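Local coordinates for protein HP0721 (Helicobacter pylori, PDB 2XRH) that is a secreted protein of unknown function that binds nicotinic acid in the crystal, in a pocket of its all-helical DUF1104 domain, at residues A75-V80 and E90-D95. Sequence-based numbering, arbitrary orientation.
Sequences ARQKAV and EDMDDD. With NIO (nicotinic acid), chain B.
Met92 runs straight through its second torsion (chi2 -179°), which carries SD toward helix 70-86, where it meets the amide that the bend of Gln77 at chi2 (-48°) puts there. The two line the nicotinic acid pocket of this all-helical DUF1104 fold, where the loop after helix 70-86 doubles back over that helix. Gln77 NE2 lies 3.6 Å from Met92 SD and gives a nearly straight hydrogen bond to the backbone carbonyl Asp95 O at 3.0 Å (165° at the hydrogen). The carbonyl oxygen sits close to the amide plane, which helps to fix the rotation of the amide. The other end of the amide, OE1, takes a weak bond from Arg76 NH1, so Gln77 links the loop to the carboxylate-binding arginine. The Arg76 chain is extended as far as NE, and the guanidinium then turns across it and meets the ligand carboxylate with both terminal nitrogens. Arg76 NH1 reaches O1 of nicotinic acid at 2.8 Å, and NH2 reaches O2 at 3.1 Å. This paired grip probably stabilises a charged carboxylate. Val80 CG2 lies 4.0 Å above the plane of the Arg76 guanidinium, over its centre. The other methyl of Val80, CG1, packs loosely on Met92 SD. Ile31 of helix 31-44 touches both Arg76 and Val80, and Val26 O takes a further bond from Arg76 NH2. On the loop side, Met92 CG rests 3.7 Å from ring carbon C4 of nicotinic acid.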
loop_
_atom_site.group_PDB
_atom_site.type_symbol
_atom_site.label_atom_id
_atom_site.label_comp_id
_atom_site.label_asym_id
_atom_site.label_seq_id
_atom_site.Cartn_x
_atom_site.Cartn_y
_atom_site.Cartn_z
ATOM N N ALA A 75 4.014 -0.440 -8.740
ATOM C CA ALA A 75 3.906 -1.037 -10.088
ATOM C C ALA A 75 3.809 -2.538 -9.959
ATOM O O ALA A 75 2.981 -3.160 -10.622
ATOM C CB ALA A 75 5.117 -0.660 -10.989
ATOM N N ARG A 76 4.665 -3.125 -9.128
ATOM C CA ARG A 76 4.576 -4.572 -8.914
ATOM C C ARG A 76 3.250 -4.994 -8.278
ATOM O O ARG A 76 2.629 -5.979 -8.727
ATOM C CB ARG A 76 5.758 -5.056 -8.081
ATOM C CG ARG A 76 5.759 -6.523 -7.951
ATOM C CD ARG A 76 6.766 -7.037 -6.983
ATOM N NE ARG A 76 6.649 -8.482 -6.758
ATOM C CZ ARG A 76 5.953 -9.082 -5.793
ATOM N NH1 ARG A 76 5.231 -8.452 -4.864
ATOM N NH2 ARG A 76 6.017 -10.382 -5.706
ATOM N N GLN A 77 2.811 -4.273 -7.256
ATOM C CA GLN A 77 1.632 -4.678 -6.514
ATOM C C GLN A 77 0.400 -4.589 -7.385
ATOM O O GLN A 77 -0.507 -5.439 -7.299
ATOM C CB GLN A 77 1.473 -3.869 -5.213
ATOM C CG GLN A 77 2.447 -4.147 -4.088
ATOM C CD GLN A 77 2.609 -5.627 -3.800
ATOM O OE1 GLN A 77 3.564 -6.190 -4.227
ATOM N NE2 GLN A 77 1.653 -6.230 -3.114
ATOM N N LYS A 78 0.350 -3.567 -8.238
ATOM C CA LYS A 78 -0.784 -3.438 -9.174
ATOM C C LYS A 78 -0.815 -4.625 -10.145
ATOM O O LYS A 78 -1.867 -5.199 -10.451
ATOM C CB LYS A 78 -0.739 -2.116 -9.897
ATOM C CG LYS A 78 -1.039 -0.918 -9.007
ATOM C CD LYS A 78 -1.316 0.328 -9.862
ATOM C CE LYS A 78 -1.733 1.494 -9.007
ATOM N NZ LYS A 78 -1.235 2.839 -9.494
ATOM N N ALA A 79 0.344 -5.008 -10.631
ATOM C CA ALA A 79 0.448 -6.111 -11.565
ATOM C C ALA A 79 0.078 -7.434 -10.862
ATOM O O ALA A 79 -0.542 -8.325 -11.453
ATOM C CB ALA A 79 1.846 -6.181 -12.237
ATOM N N VAL A 80 0.494 -7.577 -9.608
ATOM C CA VAL A 80 0.172 -8.743 -8.822
ATOM C C VAL A 80 -1.353 -8.814 -8.660
ATOM O O VAL A 80 -1.947 -9.862 -8.858
ATOM C CB VAL A 80 0.909 -8.774 -7.453
ATOM C CG1 VAL A 80 0.229 -9.731 -6.513
ATOM C CG2 VAL A 80 2.405 -9.151 -7.652
ATOM N N GLU A 90 -8.235 -15.105 -4.809
ATOM C CA GLU A 90 -9.009 -14.457 -3.689
ATOM C C GLU A 90 -8.924 -12.934 -3.285
ATOM O O GLU A 90 -9.396 -12.595 -2.199
ATOM C CB GLU A 90 -8.710 -15.297 -2.415
ATOM C CG GLU A 90 -9.270 -14.766 -1.074
ATOM C CD GLU A 90 -9.085 -15.738 0.077
ATOM O OE1 GLU A 90 -9.857 -16.721 0.157
ATOM O OE2 GLU A 90 -8.180 -15.507 0.920
ATOM N N ASP A 91 -8.437 -12.024 -4.130
ATOM C CA ASP A 91 -8.050 -10.644 -3.705
ATOM C C ASP A 91 -7.020 -10.640 -2.585
ATOM O O ASP A 91 -7.190 -11.327 -1.594
ATOM C CB ASP A 91 -9.207 -9.806 -3.125
ATOM C CG ASP A 91 -10.473 -9.930 -3.886
ATOM O OD1 ASP A 91 -10.614 -9.208 -4.899
ATOM O OD2 ASP A 91 -11.346 -10.706 -3.431
ATOM N N MET A 92 -5.988 -9.815 -2.708
ATOM C CA MET A 92 -5.151 -9.496 -1.564
ATOM C C MET A 92 -5.997 -8.817 -0.499
ATOM O O MET A 92 -6.827 -7.945 -0.809
ATOM C CB MET A 92 -4.036 -8.516 -1.960
ATOM C CG MET A 92 -2.876 -9.131 -2.725
ATOM S SD MET A 92 -1.608 -7.869 -3.108
ATOM C CE MET A 92 -2.558 -7.037 -4.384
ATOM N N ASP A 93 -5.754 -9.185 0.761
ATOM C CA ASP A 93 -6.397 -8.520 1.891
ATOM C C ASP A 93 -5.876 -7.078 1.988
ATOM O O ASP A 93 -6.627 -6.140 2.253
ATOM C CB ASP A 93 -6.092 -9.231 3.227
ATOM C CG ASP A 93 -6.613 -10.683 3.298
ATOM O OD1 ASP A 93 -7.344 -11.163 2.397
ATOM O OD2 ASP A 93 -6.280 -11.361 4.295
ATOM N N ASP A 94 -4.577 -6.918 1.756
ATOM C CA ASP A 94 -3.904 -5.636 1.881
ATOM C C ASP A 94 -3.166 -5.352 0.575
ATOM O O ASP A 94 -2.548 -6.251 0.005
ATOM C CB ASP A 94 -2.935 -5.737 3.061
ATOM C CG ASP A 94 -2.886 -7.158 3.658
ATOM O OD1 ASP A 94 -2.933 -8.125 2.848
ATOM O OD2 ASP A 94 -2.825 -7.330 4.902
ATOM N N ASP A 95 -3.218 -4.113 0.093
ATOM C CA ASP A 95 -2.519 -3.765 -1.110
ATOM C C ASP A 95 -1.005 -3.865 -1.027
ATOM O O ASP A 95 -0.376 -4.209 -2.085
ATOM C CB ASP A 95 -2.832 -2.350 -1.529
ATOM C CG ASP A 95 -4.168 -2.214 -2.275
ATOM O OD1 ASP A 95 -4.825 -3.213 -2.736
ATOM O OD2 ASP A 95 -4.528 -1.025 -2.437
HETATM N N NIO B . 1.032 -13.638 -3.125
HETATM C C1 NIO B . 2.121 -12.851 -3.248
HETATM C C2 NIO B . 2.029 -11.469 -3.004
HETATM C C3 NIO B . 0.835 -10.898 -2.673
HETATM C C4 NIO B . -0.259 -11.741 -2.554
HETATM C C5 NIO B . -0.138 -13.107 -2.790
HETATM C C6 NIO B . 3.203 -10.585 -3.229
HETATM O O1 NIO B . 2.964 -9.398 -3.597
HETATM O O2 NIO B . 4.347 -11.047 -3.128
#